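Local coordinates for structural protein (unclassified Rudivirus, PDB 6WQ0) that self-assembles into a helical filamentous nucleocapsid, wrapping around the viral DNA and holding it in the A-form, at residues Thr22-Pro27 and Thr32-Val37; Leu81-Ala86 and Ile124-Pro129; Arg85-Ile90 and Pro94-Met99. All coordinates share one frame; numbering follows the deposited sequence.

Interaction 1 (Thr22-Pro27 and Thr32-Val37); sequences TAFSNP and TILTNV. With nucleotides of chain A.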
loop_
_atom_site.group_PDB
_atom_site.type_symbol
_atom_site.label_atom_id
_atom_site.label_comp_id
_atom_site.label_asym_id
_atom_site.label_seq_id
_atom_site.Cartn_x
_atom_site.Cartn_y
_atom_site.Cartn_z
ATOM N N THR C 22 21.947 -39.610 -39.253
ATOM C CA THR C 22 20.967 -38.957 -38.395
ATOM C C THR C 22 21.645 -38.188 -37.270
ATOM O O THR C 22 21.177 -37.116 -36.873
ATOM C CB THR C 22 20.006 -39.998 -37.827
ATOM O OG1 THR C 22 19.380 -40.700 -38.904
ATOM C CG2 THR C 22 18.938 -39.336 -36.988
ATOM N N ALA C 23 22.746 -38.722 -36.740
ATOM C CA ALA C 23 23.490 -38.007 -35.711
ATOM C C ALA C 23 24.117 -36.735 -36.267
ATOM O O ALA C 23 24.052 -35.676 -35.637
ATOM C CB ALA C 23 24.560 -38.913 -35.108
ATOM N N PHE C 24 24.727 -36.819 -37.450
ATOM C CA PHE C 24 25.406 -35.661 -38.022
ATOM C C PHE C 24 24.447 -34.562 -38.464
ATOM O O PHE C 24 24.885 -33.432 -38.679
ATOM C CB PHE C 24 26.280 -36.097 -39.199
ATOM C CG PHE C 24 27.224 -35.035 -39.685
ATOM C CD1 PHE C 24 28.241 -34.568 -38.873
ATOM C CD2 PHE C 24 27.097 -34.506 -40.958
ATOM C CE1 PHE C 24 29.102 -33.592 -39.317
ATOM C CE2 PHE C 24 27.958 -33.532 -41.406
ATOM C CZ PHE C 24 28.959 -33.074 -40.585
ATOM N N SER C 25 23.155 -34.856 -38.609
ATOM C CA SER C 25 22.188 -33.823 -38.957
ATOM C C SER C 25 21.790 -32.955 -37.773
ATOM O O SER C 25 21.080 -31.966 -37.969
ATOM C CB SER C 25 20.941 -34.451 -39.572
ATOM O OG SER C 25 21.294 -35.399 -40.558
ATOM N N ASN C 26 22.214 -33.305 -36.566
ATOM C CA ASN C 26 21.998 -32.451 -35.410
ATOM C C ASN C 26 22.724 -31.124 -35.617
ATOM O O ASN C 26 23.822 -31.102 -36.181
ATOM C CB ASN C 26 22.514 -33.149 -34.149
ATOM C CG ASN C 26 21.811 -32.697 -32.887
ATOM O OD1 ASN C 26 22.241 -31.758 -32.225
ATOM N ND2 ASN C 26 20.741 -33.387 -32.532
ATOM N N PRO C 27 22.145 -30.000 -35.189
ATOM C CA PRO C 27 22.855 -28.720 -35.357
ATOM C C PRO C 27 24.161 -28.660 -34.587
ATOM O O PRO C 27 25.191 -28.248 -35.136
ATOM C CB PRO C 27 21.835 -27.694 -34.847
ATOM C CG PRO C 27 20.530 -28.379 -34.907
ATOM C CD PRO C 27 20.797 -29.810 -34.631
ATOM N N THR C 32 29.813 -28.340 -34.352
ATOM C CA THR C 32 31.035 -28.540 -33.586
ATOM C C THR C 32 32.098 -29.245 -34.414
ATOM O O THR C 32 33.260 -28.825 -34.435
ATOM C CB THR C 32 30.726 -29.335 -32.317
ATOM O OG1 THR C 32 29.623 -28.731 -31.635
ATOM C CG2 THR C 32 31.920 -29.358 -31.392
ATOM N N ILE C 33 31.716 -30.309 -35.123
ATOM C CA ILE C 33 32.702 -31.071 -35.888
ATOM C C ILE C 33 33.320 -30.205 -36.978
ATOM O O ILE C 33 34.547 -30.145 -37.127
ATOM C CB ILE C 33 32.068 -32.347 -36.469
ATOM C CG1 ILE C 33 31.605 -33.273 -35.347
ATOM C CG2 ILE C 33 33.052 -33.079 -37.355
ATOM C CD1 ILE C 33 31.081 -34.590 -35.836
ATOM N N LEU C 34 32.483 -29.511 -37.751
ATOM C CA LEU C 34 33.002 -28.735 -38.871
ATOM C C LEU C 34 33.794 -27.524 -38.395
ATOM O O LEU C 34 34.839 -27.198 -38.969
ATOM C CB LEU C 34 31.854 -28.319 -39.788
ATOM C CG LEU C 34 31.103 -29.479 -40.442
ATOM C CD1 LEU C 34 29.954 -28.979 -41.283
ATOM C CD2 LEU C 34 32.044 -30.333 -41.266
ATOM N N THR C 35 33.326 -26.851 -37.343
ATOM C CA THR C 35 34.071 -25.722 -36.803
ATOM C C THR C 35 35.427 -26.160 -36.264
ATOM O O THR C 35 36.420 -25.439 -36.406
ATOM C CB THR C 35 33.244 -25.035 -35.718
ATOM O OG1 THR C 35 32.134 -24.364 -36.321
ATOM C CG2 THR C 35 34.072 -24.024 -34.961
ATOM N N ASN C 36 35.499 -27.352 -35.666
ATOM C CA ASN C 36 36.768 -27.830 -35.129
ATOM C C ASN C 36 37.731 -28.242 -36.233
ATOM O O ASN C 36 38.939 -28.009 -36.121
ATOM C CB ASN C 36 36.521 -28.990 -34.168
ATOM C CG ASN C 36 36.514 -28.555 -32.724
ATOM O OD1 ASN C 36 37.523 -28.099 -32.200
ATOM N ND2 ASN C 36 35.374 -28.681 -32.076
ATOM N N VAL C 37 37.231 -28.854 -37.312
ATOM C CA VAL C 37 38.124 -29.306 -38.378
ATOM C C VAL C 37 38.351 -28.261 -39.464
ATOM O O VAL C 37 39.062 -28.549 -40.433
ATOM C CB VAL C 37 37.631 -30.601 -39.058
ATOM C CG1 VAL C 37 37.481 -31.715 -38.047
ATOM C CG2 VAL C 37 36.336 -30.361 -39.807
ATOM P P DA A 149 35.998 -34.877 -41.490
ATOM O OP1 DA A 149 36.284 -34.782 -40.057
ATOM O OP2 DA A 149 36.695 -35.857 -42.334
ATOM O "O5'" DA A 149 34.446 -35.139 -41.636
ATOM C "C5'" DA A 149 33.529 -34.403 -40.868
ATOM C "C4'" DA A 149 32.149 -34.988 -41.023
ATOM O "O4'" DA A 149 31.708 -34.805 -42.384
ATOM C "C3'" DA A 149 32.073 -36.484 -40.814
ATOM O "O3'" DA A 149 31.948 -36.780 -39.446
ATOM C "C2'" DA A 149 30.808 -36.827 -41.578
ATOM C "C1'" DA A 149 30.950 -35.927 -42.790
ATOM N N9 DA A 149 31.604 -36.559 -43.933
ATOM C C8 DA A 149 32.911 -36.445 -44.322
ATOM N N7 DA A 149 33.200 -37.121 -45.403
ATOM C C5 DA A 149 31.997 -37.709 -45.748
ATOM C C6 DA A 149 31.619 -38.553 -46.802
ATOM N N6 DA A 149 32.457 -38.968 -47.752
ATOM N N1 DA A 149 30.343 -38.967 -46.840
ATOM C C2 DA A 149 29.505 -38.550 -45.895
ATOM N N3 DA A 149 29.741 -37.761 -44.863
ATOM C C4 DA A 149 31.012 -37.369 -44.850
#
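The backbones of Phe-24 and Ile-33 keep well apart, their CA atoms 8.9 Å from each other, and across segments 22-27 and 32-37 the contacts are made by side chains. This is a corner between two consecutive helices, set against the DNA backbone, in which the turn carries Asn-26 as N-cap of the second helix. Phe-24 has CG anti to its own N (chi1 -169°), which carries the ring away from its helix and out to the neighbouring one. There its edge is met by two methyl groups close to the ring plane: CD1 of Ile-33 lies 4.1 Å from CE1 of Phe-24, and CD2 of Leu-34 lies 4.2 Å from CZ of Phe-24. One face of the same ring rests on the deoxyribose of DA149 of chain A, with C2' of the sugar 4.1 Å above the plane. The apolar corner thus packs on sugar, consistent with the non-specific desolvation that, with phosphate coordination, keeps the DNA in A-form. Leu-34 and Phe-24 also pack against a further subunit. Beyond the ring, CG2 of Ile-33 continues the apolar surface along the nucleotide, 3.8 Å from C5' of DA149 of chain A.

Interaction 2 (Leu81-Ala86 and Ile124-Pro129); sequences LKVARA and IILGSP. With nucleotides of chain A; nucleotides of chain B.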
loop_
_atom_site.group_PDB
_atom_site.type_symbol
_atom_site.label_atom_id
_atom_site.label_comp_id
_atom_site.label_asym_id
_atom_site.label_seq_id
_atom_site.Cartn_x
_atom_site.Cartn_y
_atom_site.Cartn_z
ATOM N N LEU C 81 45.221 -35.479 -64.329
ATOM C CA LEU C 81 45.047 -35.416 -62.887
ATOM C C LEU C 81 45.363 -36.758 -62.257
ATOM O O LEU C 81 46.096 -36.819 -61.265
ATOM C CB LEU C 81 43.630 -34.970 -62.544
ATOM C CG LEU C 81 43.228 -33.567 -62.996
ATOM C CD1 LEU C 81 41.774 -33.319 -62.680
ATOM C CD2 LEU C 81 44.103 -32.523 -62.347
ATOM N N LYS C 82 44.895 -37.840 -62.882
ATOM C CA LYS C 82 45.221 -39.176 -62.409
ATOM C C LYS C 82 46.723 -39.335 -62.243
ATOM O O LYS C 82 47.198 -39.708 -61.163
ATOM C CB LYS C 82 44.661 -40.211 -63.384
ATOM C CG LYS C 82 44.571 -41.612 -62.850
ATOM C CD LYS C 82 43.451 -41.771 -61.870
ATOM C CE LYS C 82 43.262 -43.215 -61.472
ATOM N NZ LYS C 82 42.794 -44.003 -62.629
ATOM N N VAL C 83 47.493 -38.982 -63.274
ATOM C CA VAL C 83 48.943 -39.119 -63.189
ATOM C C VAL C 83 49.481 -38.310 -62.021
ATOM O O VAL C 83 50.271 -38.813 -61.213
ATOM C CB VAL C 83 49.600 -38.702 -64.515
ATOM C CG1 VAL C 83 51.098 -38.645 -64.355
ATOM C CG2 VAL C 83 49.226 -39.667 -65.613
ATOM N N ALA C 84 49.029 -37.059 -61.887
ATOM C CA ALA C 84 49.505 -36.233 -60.788
ATOM C C ALA C 84 49.206 -36.887 -59.452
ATOM O O ALA C 84 50.057 -36.882 -58.555
ATOM C CB ALA C 84 48.877 -34.845 -60.866
ATOM N N ARG C 85 48.031 -37.507 -59.327
ATOM C CA ARG C 85 47.698 -38.233 -58.109
ATOM C C ARG C 85 48.804 -39.213 -57.754
ATOM O O ARG C 85 49.351 -39.172 -56.646
ATOM C CB ARG C 85 46.362 -38.948 -58.291
ATOM C CG ARG C 85 45.835 -39.622 -57.051
ATOM C CD ARG C 85 44.497 -40.256 -57.313
ATOM N NE ARG C 85 44.079 -41.151 -56.242
ATOM C CZ ARG C 85 43.893 -42.456 -56.393
ATOM N NH1 ARG C 85 44.088 -43.020 -57.572
ATOM N NH2 ARG C 85 43.513 -43.196 -55.364
ATOM N N ALA C 86 49.203 -40.049 -58.716
ATOM C CA ALA C 86 50.265 -41.012 -58.462
ATOM C C ALA C 86 51.526 -40.315 -57.979
ATOM O O ALA C 86 52.116 -40.714 -56.968
ATOM C CB ALA C 86 50.545 -41.828 -59.719
ATOM N N ILE C 124 54.339 -33.205 -70.456
ATOM C CA ILE C 124 54.248 -31.917 -69.772
ATOM C C ILE C 124 54.184 -32.108 -68.261
ATOM O O ILE C 124 54.583 -31.217 -67.503
ATOM C CB ILE C 124 53.054 -31.092 -70.295
ATOM C CG1 ILE C 124 53.254 -29.606 -69.995
ATOM C CG2 ILE C 124 51.750 -31.543 -69.675
ATOM C CD1 ILE C 124 54.327 -28.963 -70.800
ATOM N N ILE C 125 53.705 -33.259 -67.789
ATOM C CA ILE C 125 53.573 -33.445 -66.345
ATOM C C ILE C 125 54.847 -34.012 -65.727
ATOM O O ILE C 125 55.386 -33.441 -64.774
ATOM C CB ILE C 125 52.362 -34.331 -66.007
ATOM C CG1 ILE C 125 51.073 -33.631 -66.420
ATOM C CG2 ILE C 125 52.318 -34.626 -64.523
ATOM C CD1 ILE C 125 49.840 -34.386 -66.056
ATOM N N LEU C 126 55.334 -35.138 -66.242
ATOM C CA LEU C 126 56.466 -35.814 -65.621
ATOM C C LEU C 126 57.807 -35.449 -66.233
ATOM O O LEU C 126 58.839 -35.665 -65.592
ATOM C CB LEU C 126 56.286 -37.331 -65.697
ATOM C CG LEU C 126 55.241 -37.944 -64.773
ATOM C CD1 LEU C 126 55.374 -39.445 -64.768
ATOM C CD2 LEU C 126 55.371 -37.379 -63.375
ATOM N N GLY C 127 57.823 -34.915 -67.447
ATOM C CA GLY C 127 59.044 -34.545 -68.126
ATOM C C GLY C 127 59.432 -35.476 -69.249
ATOM O O GLY C 127 60.212 -35.081 -70.123
ATOM N N SER C 128 58.919 -36.699 -69.249
ATOM C CA SER C 128 59.198 -37.686 -70.273
ATOM C C SER C 128 57.917 -38.440 -70.589
ATOM O O SER C 128 57.062 -38.605 -69.712
ATOM C CB SER C 128 60.282 -38.674 -69.817
ATOM O OG SER C 128 60.512 -39.673 -70.792
ATOM N N PRO C 129 57.746 -38.889 -71.835
ATOM C CA PRO C 129 56.551 -39.686 -72.165
ATOM C C PRO C 129 56.408 -40.946 -71.325
ATOM O O PRO C 129 55.316 -41.238 -70.830
ATOM C CB PRO C 129 56.756 -40.001 -73.651
ATOM C CG PRO C 129 57.602 -38.896 -74.150
ATOM C CD PRO C 129 58.532 -38.556 -73.033
ATOM P P DA A 145 41.015 -39.888 -59.778
ATOM O OP1 DA A 145 42.040 -40.838 -59.340
ATOM O OP2 DA A 145 39.613 -40.106 -59.400
ATOM O "O5'" DA A 145 41.407 -38.438 -59.262
ATOM C "C5'" DA A 145 42.711 -37.941 -59.448
ATOM C "C4'" DA A 145 42.758 -36.454 -59.172
ATOM O "O4'" DA A 145 41.735 -35.798 -59.945
ATOM C "C3'" DA A 145 42.440 -36.048 -57.752
ATOM O "O3'" DA A 145 43.575 -36.180 -56.928
ATOM C "C2'" DA A 145 42.061 -34.591 -57.939
ATOM C "C1'" DA A 145 41.302 -34.639 -59.258
ATOM N N9 DA A 145 39.851 -34.684 -59.100
ATOM C C8 DA A 145 39.013 -35.725 -59.372
ATOM N N7 DA A 145 37.755 -35.467 -59.128
ATOM C C5 DA A 145 37.772 -34.164 -58.669
ATOM C C6 DA A 145 36.756 -33.298 -58.242
ATOM N N6 DA A 145 35.469 -33.635 -58.214
ATOM N N1 DA A 145 37.117 -32.059 -57.851
ATOM C C2 DA A 145 38.406 -31.728 -57.884
ATOM N N3 DA A 145 39.441 -32.455 -58.264
ATOM C C4 DA A 145 39.052 -33.671 -58.652
ATOM P P DA B 150 41.732 -46.463 -57.692
ATOM O OP1 DA B 150 41.778 -46.224 -59.140
ATOM O OP2 DA B 150 41.923 -45.343 -56.760
ATOM O "O5'" DA B 150 40.339 -47.146 -57.330
ATOM C "C5'" DA B 150 39.850 -48.223 -58.113
ATOM C "C4'" DA B 150 38.776 -48.992 -57.370
ATOM O "O4'" DA B 150 39.281 -49.441 -56.098
ATOM C "C3'" DA B 150 37.556 -48.201 -56.974
ATOM O "O3'" DA B 150 36.709 -48.002 -58.064
ATOM C "C2'" DA B 150 36.945 -49.150 -55.962
ATOM C "C1'" DA B 150 38.189 -49.600 -55.211
ATOM N N9 DA B 150 38.424 -48.819 -54.013
ATOM C C8 DA B 150 39.251 -47.747 -53.863
ATOM N N7 DA B 150 39.232 -47.235 -52.661
ATOM C C5 DA B 150 38.335 -48.035 -51.981
ATOM C C6 DA B 150 37.873 -48.029 -50.659
ATOM N N6 DA B 150 38.277 -47.149 -49.745
ATOM N N1 DA B 150 36.967 -48.963 -50.310
ATOM C C2 DA B 150 36.575 -49.849 -51.221
ATOM N N3 DA B 150 36.933 -49.949 -52.487
ATOM C C4 DA B 150 37.826 -49.006 -52.804
#
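The flat group on segment 81-86, the guanidinium of Arg-85, faces the DNA and meets its phosphate neighbours obliquely, with OP1 of DA145 of chain A and OP2 of DA150 of chain B both inclined to its plane. Both terminal nitrogens turn to the second of these oxygens, but the bonds are weak and bent: NH2 of Arg-85 is 3.0 Å from OP2 of DA150 of chain B, with an angle of 131° at the hydrogen. The side chain runs extended from CG to NE, long enough to pass the backbone of one strand and reach the other. On the way, CD of Arg-85 passes beside OP1 of DA145 of chain A, an oxygen that also lies beside CD of Lys-82.

Segment 81-86 belongs to helix 71-89, one of the helices of this all-helical coat protein, and it works on two sides. Its DNA side bears Leu-81, Lys-82 and Arg-85, and the CB of Leu-81 sits by the sugar oxygen O4' of DA145 of chain A. Its protein side bears Val-83, which meets the last turn of helix 115-126. There a single methyl does the touching: CG1 of Val-83 lies 4.2 Å from CG2 of Ile-125 and equally far from CG of Leu-126. Ile-125 directs its CB at the helix, whereas Leu-126 brings only the end of its side chain closer. Helix 50-64 packs on the same pair of segments, through Val-55 on Ile-125 and Phe-52 on Ala-84. Just past the contact, Gly-127 leaves helix 115-126 with a positive phi of 106°, a conformation most open to glycine.

Interaction 3 (Arg85-Ile90 and Pro94-Met99); sequences RALNRI and PALTNM. With nucleotides of chain B; nucleotides of chain A.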
loop_
_atom_site.group_PDB
_atom_site.type_symbol
_atom_site.label_atom_id
_atom_site.label_comp_id
_atom_site.label_asym_id
_atom_site.label_seq_id
_atom_site.Cartn_x
_atom_site.Cartn_y
_atom_site.Cartn_z
ATOM N N ARG C 85 48.031 -37.507 -59.327
ATOM C CA ARG C 85 47.698 -38.233 -58.109
ATOM C C ARG C 85 48.804 -39.213 -57.754
ATOM O O ARG C 85 49.351 -39.172 -56.646
ATOM C CB ARG C 85 46.362 -38.948 -58.291
ATOM C CG ARG C 85 45.835 -39.622 -57.051
ATOM C CD ARG C 85 44.497 -40.256 -57.313
ATOM N NE ARG C 85 44.079 -41.151 -56.242
ATOM C CZ ARG C 85 43.893 -42.456 -56.393
ATOM N NH1 ARG C 85 44.088 -43.020 -57.572
ATOM N NH2 ARG C 85 43.513 -43.196 -55.364
ATOM N N ALA C 86 49.203 -40.049 -58.716
ATOM C CA ALA C 86 50.265 -41.012 -58.462
ATOM C C ALA C 86 51.526 -40.315 -57.979
ATOM O O ALA C 86 52.116 -40.714 -56.968
ATOM C CB ALA C 86 50.545 -41.828 -59.719
ATOM N N LEU C 87 51.924 -39.237 -58.653
ATOM C CA LEU C 87 53.148 -38.548 -58.268
ATOM C C LEU C 87 53.034 -37.976 -56.864
ATOM O O LEU C 87 54.018 -37.943 -56.119
ATOM C CB LEU C 87 53.465 -37.447 -59.275
ATOM C CG LEU C 87 54.695 -36.592 -58.984
ATOM C CD1 LEU C 87 55.955 -37.379 -59.248
ATOM C CD2 LEU C 87 54.665 -35.325 -59.810
ATOM N N ASN C 88 51.842 -37.528 -56.480
ATOM C CA ASN C 88 51.686 -36.977 -55.143
ATOM C C ASN C 88 51.694 -38.074 -54.091
ATOM O O ASN C 88 52.024 -37.813 -52.933
ATOM C CB ASN C 88 50.397 -36.165 -55.060
ATOM C CG ASN C 88 50.344 -35.283 -53.841
ATOM O OD1 ASN C 88 51.319 -34.630 -53.494
ATOM N ND2 ASN C 88 49.206 -35.273 -53.171
ATOM N N ARG C 89 51.351 -39.303 -54.475
ATOM C CA ARG C 89 51.169 -40.366 -53.494
ATOM C C ARG C 89 52.471 -41.104 -53.221
ATOM O O ARG C 89 52.924 -41.183 -52.075
ATOM C CB ARG C 89 50.087 -41.336 -53.973
ATOM C CG ARG C 89 49.859 -42.536 -53.080
ATOM C CD ARG C 89 49.041 -42.176 -51.869
ATOM N NE ARG C 89 49.879 -41.998 -50.696
ATOM C CZ ARG C 89 49.416 -41.764 -49.478
ATOM N NH1 ARG C 89 48.119 -41.677 -49.271
ATOM N NH2 ARG C 89 50.257 -41.611 -48.474
ATOM N N ILE C 90 53.088 -41.655 -54.263
ATOM C CA ILE C 90 54.191 -42.585 -54.074
ATOM C C ILE C 90 55.546 -42.014 -54.476
ATOM O O ILE C 90 56.578 -42.562 -54.063
ATOM C CB ILE C 90 53.923 -43.906 -54.823
ATOM C CG1 ILE C 90 53.789 -43.670 -56.321
ATOM C CG2 ILE C 90 52.674 -44.583 -54.274
ATOM C CD1 ILE C 90 53.468 -44.915 -57.085
ATOM N N PRO C 94 60.495 -46.344 -60.059
ATOM C CA PRO C 94 59.870 -47.434 -60.830
ATOM C C PRO C 94 58.386 -47.632 -60.566
ATOM O O PRO C 94 57.658 -48.053 -61.475
ATOM C CB PRO C 94 60.686 -48.657 -60.398
ATOM C CG PRO C 94 62.014 -48.104 -60.069
ATOM C CD PRO C 94 61.778 -46.755 -59.467
ATOM N N ALA C 95 57.911 -47.365 -59.350
ATOM C CA ALA C 95 56.485 -47.496 -59.080
ATOM C C ALA C 95 55.676 -46.507 -59.908
ATOM O O ALA C 95 54.609 -46.850 -60.434
ATOM C CB ALA C 95 56.215 -47.306 -57.590
ATOM N N LEU C 96 56.169 -45.273 -60.043
ATOM C CA LEU C 96 55.482 -44.290 -60.870
ATOM C C LEU C 96 55.488 -44.693 -62.337
ATOM O O LEU C 96 54.511 -44.449 -63.047
ATOM C CB LEU C 96 56.116 -42.914 -60.693
ATOM C CG LEU C 96 55.388 -41.748 -61.366
ATOM C CD1 LEU C 96 54.042 -41.521 -60.723
ATOM C CD2 LEU C 96 56.225 -40.495 -61.311
ATOM N N THR C 97 56.565 -45.323 -62.805
ATOM C CA THR C 97 56.601 -45.821 -64.176
ATOM C C THR C 97 55.558 -46.910 -64.394
ATOM O O THR C 97 54.840 -46.911 -65.407
ATOM C CB THR C 97 58.002 -46.334 -64.498
ATOM O OG1 THR C 97 58.913 -45.232 -64.536
ATOM C CG2 THR C 97 58.021 -47.033 -65.833
ATOM N N ASN C 98 55.459 -47.850 -63.450
ATOM C CA ASN C 98 54.436 -48.887 -63.531
ATOM C C ASN C 98 53.039 -48.283 -63.569
ATOM O O ASN C 98 52.199 -48.677 -64.389
ATOM C CB ASN C 98 54.562 -49.847 -62.349
ATOM C CG ASN C 98 55.834 -50.658 -62.390
ATOM O OD1 ASN C 98 56.538 -50.679 -63.394
ATOM N ND2 ASN C 98 56.136 -51.331 -61.290
ATOM N N MET C 99 52.769 -47.321 -62.687
ATOM C CA MET C 99 51.436 -46.732 -62.659
ATOM C C MET C 99 51.140 -45.916 -63.908
ATOM O O MET C 99 49.996 -45.905 -64.367
ATOM C CB MET C 99 51.241 -45.877 -61.412
ATOM C CG MET C 99 50.934 -46.695 -60.180
ATOM S SD MET C 99 50.082 -45.742 -58.924
ATOM C CE MET C 99 48.459 -45.643 -59.669
ATOM P P DT B 147 48.693 -41.635 -45.388
ATOM O OP1 DT B 147 49.883 -40.836 -45.724
ATOM O OP2 DT B 147 47.415 -41.469 -46.108
ATOM O "O5'" DT B 147 49.093 -43.175 -45.456
ATOM C "C5'" DT B 147 50.421 -43.574 -45.206
ATOM C "C4'" DT B 147 50.628 -45.020 -45.612
ATOM O "O4'" DT B 147 49.747 -45.866 -44.841
ATOM C "C3'" DT B 147 50.349 -45.329 -47.081
ATOM O "O3'" DT B 147 51.483 -45.938 -47.667
ATOM C "C2'" DT B 147 49.150 -46.280 -47.046
ATOM C "C1'" DT B 147 49.242 -46.883 -45.659
ATOM N N1 DT B 147 47.920 -47.315 -45.116
ATOM C C2 DT B 147 47.705 -48.642 -44.840
ATOM O O2 DT B 147 48.544 -49.501 -45.004
ATOM N N3 DT B 147 46.469 -48.930 -44.352
ATOM C C4 DT B 147 45.442 -48.047 -44.119
ATOM O O4 DT B 147 44.361 -48.410 -43.683
ATOM C C5 DT B 147 45.730 -46.671 -44.431
ATOM C C7 DT B 147 44.688 -45.614 -44.228
ATOM C C6 DT B 147 46.938 -46.377 -44.909
ATOM P P DA A 145 41.015 -39.888 -59.778
ATOM O OP1 DA A 145 42.040 -40.838 -59.340
ATOM O OP2 DA A 145 39.613 -40.106 -59.400
ATOM O "O5'" DA A 145 41.407 -38.438 -59.262
ATOM C "C5'" DA A 145 42.711 -37.941 -59.448
ATOM C "C4'" DA A 145 42.758 -36.454 -59.172
ATOM O "O4'" DA A 145 41.735 -35.798 -59.945
ATOM C "C3'" DA A 145 42.440 -36.048 -57.752
ATOM O "O3'" DA A 145 43.575 -36.180 -56.928
ATOM C "C2'" DA A 145 42.061 -34.591 -57.939
ATOM C "C1'" DA A 145 41.302 -34.639 -59.258
ATOM N N9 DA A 145 39.851 -34.684 -59.100
ATOM C C8 DA A 145 39.013 -35.725 -59.372
ATOM N N7 DA A 145 37.755 -35.467 -59.128
ATOM C C5 DA A 145 37.772 -34.164 -58.669
ATOM C C6 DA A 145 36.756 -33.298 -58.242
ATOM N N6 DA A 145 35.469 -33.635 -58.214
ATOM N N1 DA A 145 37.117 -32.059 -57.851
ATOM C C2 DA A 145 38.406 -31.728 -57.884
ATOM N N3 DA A 145 39.441 -32.455 -58.264
ATOM C C4 DA A 145 39.052 -33.671 -58.652
ATOM P P DT B 149 46.932 -45.479 -54.331
ATOM O OP1 DT B 149 47.618 -45.163 -55.590
ATOM O OP2 DT B 149 46.445 -44.394 -53.462
ATOM O "O5'" DT B 149 45.700 -46.449 -54.638
ATOM C "C5'" DT B 149 45.578 -47.061 -55.901
ATOM C "C4'" DT B 149 44.601 -48.225 -55.863
ATOM O "O4'" DT B 149 44.647 -48.876 -54.577
ATOM C "C3'" DT B 149 43.145 -47.867 -56.001
ATOM O "O3'" DT B 149 42.820 -47.590 -57.350
ATOM C "C2'" DT B 149 42.506 -49.161 -55.527
ATOM C "C1'" DT B 149 43.407 -49.528 -54.354
ATOM N N1 DT B 149 42.851 -49.098 -53.045
ATOM C C2 DT B 149 41.970 -49.920 -52.392
ATOM O O2 DT B 149 41.622 -51.001 -52.820
ATOM N N3 DT B 149 41.509 -49.436 -51.209
ATOM C C4 DT B 149 41.820 -48.231 -50.627
ATOM O O4 DT B 149 41.343 -47.885 -49.556
ATOM C C5 DT B 149 42.747 -47.414 -51.363
ATOM C C7 DT B 149 43.166 -46.080 -50.831
ATOM C C6 DT B 149 43.211 -47.882 -52.523
#
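Leu-96, Ile-90 and Met-99 bury the largest areas where the end of helix 71-89 meets the start of helix 94-111. Leu-96 splits its two methyls between neighbours. CD1 lies 3.7 Å from CB of Ala-86, close also to the backbone N of Leu-87, while CD2 lies 3.7 Å from CD1 of Leu-87, the two leucine side chains crossing at a slant. A chi1 of -173° sets the side chain of Leu-96 opposite the backbone N and swings its branched end over to the opposing helix, although its CB does not point there.

Ile-90, which follows Arg-89, sends CG1 between its backbone N and carbonyl carbon (chi1 61°), and the terminal CD1 is thereby laid against the second helix. That methyl lies 3.7 Å from CB of Ala-95 and 3.9 Å from SD of Met-99. The sulfur in turn stands 4.0 Å from CB of Ala-86, and SD of Met-99 thus lies against both Ala-86 and Ile-90.

Arg-89 turns from this apolar seam to the DNA. Its chain bends at chi2 and chi3, bringing the guanidinium edge-on to a phosphate whose phosphorus lies in its plane. NH2 of Arg-89 donates to OP1 of DT147 of chain B at 2.9 Å, and NH1 of Arg-89 to OP2 of the same nucleotide at 3.2 Å; both bonds are nearly straight. Two bonds from one flat group to two oxygens of one phosphate would fix its rotation. Segments 85-89 and 94-99 run nearly antiparallel, at 160°, with axes 10.0 Å apart, as in an alpha-helical hairpin, here with the bidentate arginine-phosphate pair of Arg-89 just before the connection.

In the fold
From the N terminus, interaction 1 comes first, closing a short loop made of the bend at Asn-26 and the first turn of helix 27-48. The chain then passes through helix 50-64 into helix 71-89, where interactions 2 and 3 both begin, sharing Arg-85 and Ala-86. Interaction 3 closes the short loop into helix 94-111; interaction 2, from the same stretch, closes a much longer one that takes in helix 94-111, by bringing helix 115-126 back. These two touch through Leu-126 and Leu-96, centres about 9 Å apart, joining three helices into one bundle. Interaction 1 lies across the chain's centre, about 37 Å from interaction 2 between centres, yet all three meet the DNA.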